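Local coordinates for protein ornithine carbamoyltransferase (Campylobacter jejuni subsp. jejuni, PDB 3TPF) that transfers the carbamoyl group of carbamoyl phosphate to L-ornithine, giving L-citrulline and phosphate for arginine biosynthesis, at residues Val20-Ala23 against Ser24-Lys27; Lys45-Thr48 against Arg49-Met52; Glu272-Phe275 against Glu276-Asp280. One frame throughout, in Å; residues are numbered along the deposited sequence.

Contact 1 of 3, residues Val20-Ala23 against Ser24-Lys27; sequences VNHA and SELK
Within helix 13-28 of the carbamoyl phosphate-binding domain, His22 and Glu25, one turn apart, form a histidine-carboxylate hydrogen bond beside an i to i+4 CH-pi contact between His22 and Leu26. The polar half is long: His22 ND1 donates a hydrogen bond to Glu25 OE2 at 3.3 Å, with an N-H...O angle of 144°. Neither flat group receives the other squarely. The donor meets the anti side of OE2, the oxygen is tilted out of the imidazole plane, and the two planes are turned 67° apart. The nonpolar half is better centred, since Leu26 CD1 sits over the middle of one imidazole face, 4.1 Å from the ring centroid, while CG of the same leucine approaches His22 CE1 at 3.9 Å. With CG of His22 anti to the backbone N (chi1 -170°), the ring extends toward the next turn and can meet both residues. Under these side chains the helix ladder is regular, as the bonds from Leu26 N to His22 O and from Lys27 N to Ala23 O, each 2.8 Å, indicate. The imidazole and Leu26 also touch Leu33 in the following loop. Ala23 packs on Tyr291 and Val292 of helix 279-302 and on Phe134 of helix 126-138, and Lys27 NZ bonds to Asn288 and makes salt bridges to Glu138 and Glu284, so helix 13-28 is held against both helices.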
# COMPACT_ATOMS: atom_id res chain seq x y z
N VAL B 20 25.64 -0.01 14.69
CA VAL B 20 26.37 -0.67 13.63
C VAL B 20 26.73 -2.12 14.00
O VAL B 20 26.61 -3.02 13.18
CB VAL B 20 27.63 0.11 13.27
CG1 VAL B 20 28.52 -0.82 12.48
CG2 VAL B 20 27.30 1.40 12.50
N ASN B 21 27.20 -2.35 15.20
CA ASN B 21 27.61 -3.72 15.54
C ASN B 21 26.44 -4.64 15.58
O ASN B 21 26.53 -5.83 15.30
CB ASN B 21 28.35 -3.84 16.89
CG ASN B 21 29.71 -3.19 16.88
OD1 ASN B 21 30.33 -2.91 15.81
ND2 ASN B 21 30.22 -2.98 18.08
N HIS B 22 25.32 -4.09 15.99
CA HIS B 22 24.15 -4.93 16.14
C HIS B 22 23.67 -5.30 14.71
O HIS B 22 23.33 -6.45 14.46
CB HIS B 22 23.06 -4.20 16.92
CG HIS B 22 21.92 -5.08 17.32
ND1 HIS B 22 22.05 -6.45 17.38
CD2 HIS B 22 20.64 -4.81 17.65
CE1 HIS B 22 20.90 -6.99 17.72
NE2 HIS B 22 20.03 -6.02 17.90
N ALA B 23 23.67 -4.29 13.84
CA ALA B 23 23.27 -4.45 12.44
C ALA B 23 24.04 -5.63 11.87
O ALA B 23 23.52 -6.55 11.27
CB ALA B 23 23.52 -3.17 11.64
N SER B 24 25.30 -5.62 12.18
CA SER B 24 26.18 -6.60 11.68
C SER B 24 25.82 -7.98 12.21
O SER B 24 25.85 -8.95 11.48
CB SER B 24 27.59 -6.21 12.12
OG SER B 24 28.55 -6.78 11.30
N GLU B 25 25.54 -8.08 13.49
CA GLU B 25 25.12 -9.36 14.09
C GLU B 25 23.86 -9.87 13.39
O GLU B 25 23.71 -11.06 13.11
CB GLU B 25 24.83 -9.22 15.60
CG GLU B 25 26.05 -9.35 16.52
CD GLU B 25 25.91 -8.54 17.83
OE1 GLU B 25 26.93 -8.33 18.51
OE2 GLU B 25 24.75 -8.14 18.21
N LEU B 26 22.96 -8.93 13.11
CA LEU B 26 21.65 -9.29 12.53
C LEU B 26 21.81 -9.75 11.09
O LEU B 26 21.12 -10.66 10.62
CB LEU B 26 20.66 -8.13 12.63
CG LEU B 26 20.07 -7.91 14.02
CD1 LEU B 26 19.33 -6.56 14.00
CD2 LEU B 26 19.17 -9.08 14.39
N LYS B 27 22.72 -9.09 10.39
CA LYS B 27 23.03 -9.49 9.02
C LYS B 27 23.59 -10.89 9.02
O LYS B 27 23.20 -11.72 8.24
CB LYS B 27 24.00 -8.55 8.33
CG LYS B 27 24.41 -9.00 6.94
CD LYS B 27 24.91 -7.81 6.12
CE LYS B 27 25.67 -8.16 4.83
NZ LYS B 27 25.78 -6.92 3.91

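Contact 2 of 3, residues Lys45-Thr48 against Arg49-Met52; sequences KNST and RTRM
Ser47 O is gripped by two backbone donors of the first helical turn: Arg51 N at 3.1 Å, nearly straight at 169°, and Thr50 N at 3.3 Å, a weak bond at 129°. The next rung, from Met52 N to Thr48 O at 3.0 Å, continues the helical pattern. On the side of Ser47, OG lies 3.0 Å from Thr50 OG1, and its torsion, anti to the backbone N (chi1 164°), turns it toward that residue. A water near Ser47 OG also accepts a weak bond from Arg49 NH2, a tentative link between the serine and the guanidinium group. Arg49 NH1 forms a salt bridge with Glu79 of the second subunit, while Thr50 OG1 takes a hydrogen bond from Arg98. Thr48 and the selenomethionine at Met52 run side by side, pointing the same way, with Thr48 packing on Leu73 and Met52 on Leu68 of that subunit. Ser47, the N-cap at the end of the loop that follows strand 38-43, matches the Ser-Thr-Arg-Thr motif of carbamoyltransferases, whose four residues here, Ser47 to Thr50, are predicted to bind carbamoyl phosphate at the start of helix 48-60.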
# COMPACT_ATOMS: atom_id res chain seq x y z
N LYS B 45 6.82 12.58 0.75
CA LYS B 45 7.41 12.57 -0.59
C LYS B 45 7.99 11.15 -0.74
O LYS B 45 8.69 10.68 0.11
CB LYS B 45 8.45 13.70 -0.74
N ASN B 46 7.59 10.43 -1.77
CA ASN B 46 7.87 8.99 -1.84
C ASN B 46 9.36 8.67 -2.14
O ASN B 46 10.01 9.33 -2.89
CB ASN B 46 6.90 8.30 -2.84
CG ASN B 46 5.47 8.05 -2.28
OD1 ASN B 46 5.11 8.48 -1.17
ND2 ASN B 46 4.63 7.35 -3.10
N SER B 47 9.85 7.64 -1.48
CA SER B 47 11.17 7.06 -1.72
C SER B 47 11.01 5.56 -1.58
O SER B 47 10.86 5.07 -0.47
CB SER B 47 12.20 7.50 -0.66
OG SER B 47 13.39 6.70 -0.64
N THR B 48 11.02 4.89 -2.71
CA THR B 48 10.89 3.45 -2.76
C THR B 48 12.08 2.80 -2.02
O THR B 48 11.91 1.91 -1.18
CB THR B 48 10.74 2.92 -4.23
OG1 THR B 48 9.56 3.49 -4.86
CG2 THR B 48 10.61 1.45 -4.27
N ARG B 49 13.30 3.22 -2.33
CA ARG B 49 14.48 2.64 -1.64
C ARG B 49 14.31 2.58 -0.09
O ARG B 49 14.72 1.62 0.57
CB ARG B 49 15.73 3.47 -1.99
CG ARG B 49 17.08 2.71 -1.87
CD ARG B 49 18.24 3.40 -2.63
NE ARG B 49 17.95 3.57 -4.07
CZ ARG B 49 17.36 4.62 -4.62
NH1 ARG B 49 17.17 4.65 -5.93
NH2 ARG B 49 16.93 5.64 -3.89
N THR B 50 13.73 3.65 0.45
CA THR B 50 13.63 3.86 1.92
C THR B 50 12.57 2.93 2.49
O THR B 50 12.73 2.22 3.48
CB THR B 50 13.21 5.32 2.27
OG1 THR B 50 14.32 6.22 2.17
CG2 THR B 50 12.72 5.43 3.71
N ARG B 51 11.46 3.00 1.82
CA ARG B 51 10.34 2.19 2.14
C ARG B 51 10.71 0.69 2.21
O ARG B 51 10.32 -0.01 3.10
CB ARG B 51 9.30 2.35 1.09
CG ARG B 51 7.95 1.81 1.50
CD ARG B 51 7.14 1.37 0.29
NE ARG B 51 6.40 0.18 0.59
CZ ARG B 51 5.39 -0.24 -0.12
NH1 ARG B 51 5.03 0.48 -1.19
NH2 ARG B 51 4.75 -1.39 0.20
N MSE B 52 11.46 0.22 1.23
CA MSE B 52 11.89 -1.15 1.21
C MSE B 52 12.65 -1.50 2.49
O MSE B 52 12.38 -2.52 3.16
CB MSE B 52 12.85 -1.26 0.02
CG MSE B 52 13.08 -2.66 -0.57
SE MSE B 52 11.89 -2.90 -2.12
CE MSE B 52 11.79 -1.23 -3.17
O HOH W 1 15.84 6.60 -1.34

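Contact 3 of 3, residues Glu272-Phe275 against Glu276-Asp280; sequences EEIF and EKHAD
His278 folds its ring back to the carbonyl of Ile274, and ND1 donates to Ile274 O at 3.1 Å with an N-H...O angle of 162°. The acceptor lies at the ring edge, only 9° out of the imidazole plane. The backbone N of the same histidine also reaches Ile274 O, likewise at 3.1 Å, but from the opposite face of the carbonyl plane, so one oxygen takes two donors from one residue. The side chain reaches the carbonyl with its CG beside its own backbone N (chi1 -66°). A weak bond from His278 N to Phe275 O, 3.0 Å, accompanies the pair. These bonds mark a helix junction: His278 is the first residue to leave the helical conformation of 272-277 and also the N-cap of helix 279-302, in the ornithine-binding domain. Before the break, Glu276 N bonds to Glu272 O at 2.9 Å, and Glu272 OE2 approaches Glu276 CG at 3.6 Å. The carboxylate of Glu276 is held by Arg266 and, across the interface, by Arg86 and Lys82 of the second subunit, which would probably offset the nearby negative charge of Glu272. Phe275 packs on Leu262, a predicted carbamoyl phosphate-binding residue, and on Ile282 and Phe283 of the following helix. Ile274 and His278 both touch Met249 of helix 246-251 and Leu258 of strand 257-260.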
# COMPACT_ATOMS: atom_id res chain seq x y z
N GLU B 272 29.99 7.80 -15.16
CA GLU B 272 29.51 6.44 -15.43
C GLU B 272 30.59 5.41 -15.13
O GLU B 272 30.36 4.44 -14.41
CB GLU B 272 29.08 6.30 -16.88
CG GLU B 272 28.24 5.07 -17.16
CD GLU B 272 29.02 3.83 -17.62
OE1 GLU B 272 30.14 4.01 -18.15
OE2 GLU B 272 28.47 2.68 -17.54
N GLU B 273 31.79 5.67 -15.65
CA GLU B 273 32.93 4.75 -15.50
C GLU B 273 33.15 4.47 -14.03
O GLU B 273 33.07 3.33 -13.60
CB GLU B 273 34.26 5.22 -16.23
CG GLU B 273 35.11 3.99 -16.73
CD GLU B 273 36.66 4.17 -16.84
OE1 GLU B 273 37.29 4.81 -15.93
OE2 GLU B 273 37.25 3.60 -17.84
N ILE B 274 33.32 5.53 -13.26
CA ILE B 274 33.68 5.43 -11.87
C ILE B 274 32.58 4.84 -11.00
O ILE B 274 32.83 4.10 -10.05
CB ILE B 274 34.14 6.80 -11.29
CG1 ILE B 274 35.23 6.56 -10.26
CG2 ILE B 274 33.02 7.58 -10.67
CD1 ILE B 274 36.43 5.90 -10.89
N PHE B 275 31.37 5.18 -11.35
CA PHE B 275 30.20 4.68 -10.63
C PHE B 275 30.12 3.19 -10.79
O PHE B 275 30.08 2.46 -9.81
CB PHE B 275 28.93 5.30 -11.18
CG PHE B 275 27.68 4.83 -10.49
CD1 PHE B 275 26.96 3.80 -11.00
CD2 PHE B 275 27.23 5.44 -9.34
CE1 PHE B 275 25.79 3.35 -10.36
CE2 PHE B 275 26.08 4.97 -8.66
CZ PHE B 275 25.35 3.93 -9.19
N GLU B 276 30.16 2.74 -12.03
CA GLU B 276 30.17 1.31 -12.29
C GLU B 276 31.41 0.60 -11.72
O GLU B 276 31.34 -0.55 -11.24
CB GLU B 276 30.00 1.00 -13.75
CG GLU B 276 28.58 1.23 -14.27
CD GLU B 276 27.55 0.31 -13.61
OE1 GLU B 276 27.91 -0.83 -13.17
OE2 GLU B 276 26.36 0.70 -13.57
N LYS B 277 32.53 1.30 -11.70
CA LYS B 277 33.76 0.75 -11.08
C LYS B 277 33.47 0.36 -9.63
O LYS B 277 33.85 -0.71 -9.18
CB LYS B 277 34.94 1.70 -11.15
CG LYS B 277 36.28 0.99 -10.98
CD LYS B 277 37.37 1.95 -10.55
CE LYS B 277 38.74 1.29 -10.24
NZ LYS B 277 39.27 1.75 -8.88
N HIS B 278 32.70 1.18 -8.97
CA HIS B 278 32.27 0.86 -7.61
C HIS B 278 30.84 0.29 -7.43
O HIS B 278 30.25 0.44 -6.38
CB HIS B 278 32.39 2.10 -6.76
CG HIS B 278 33.79 2.53 -6.58
ND1 HIS B 278 34.42 3.40 -7.46
CD2 HIS B 278 34.72 2.16 -5.66
CE1 HIS B 278 35.66 3.58 -7.05
NE2 HIS B 278 35.86 2.85 -5.96
N ALA B 279 30.27 -0.31 -8.44
CA ALA B 279 28.95 -0.87 -8.25
C ALA B 279 28.88 -1.80 -7.00
O ALA B 279 28.00 -1.62 -6.18
CB ALA B 279 28.46 -1.57 -9.49
N ASP B 280 29.81 -2.71 -6.81
CA ASP B 280 29.68 -3.65 -5.71
C ASP B 280 29.45 -2.95 -4.39
O ASP B 280 28.57 -3.34 -3.60
CB ASP B 280 30.87 -4.57 -5.54
CG ASP B 280 31.01 -5.56 -6.68
OD1 ASP B 280 30.03 -6.04 -7.24
OD2 ASP B 280 32.15 -5.88 -7.06

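Overall arrangement
Along the chain the three contacts come in series, the first two in the carbamoyl phosphate-binding domain and contact 3 in the ornithine-binding domain. The centres of contact 1 and contact 2 lie about 22 Å apart. Between the centres of contact 1 and contact 3 the distance is about 26 Å, and between those of contact 2 and contact 3 about 23 Å; no two touch. Helix 279-302 relates the two domains: it starts within contact 3 and, through Tyr291 and Val292, packs on contact 1, while its predicted ligand residue Arg289 makes a weak hydrogen bond to Thr50 of contact 2. Contacts 2 and 3 both meet the second subunit, whereas no other chain of the trimer touches contact 1. At contact 2, domain pairing and subunit assembly thus converge on the predicted carbamoyl phosphate site.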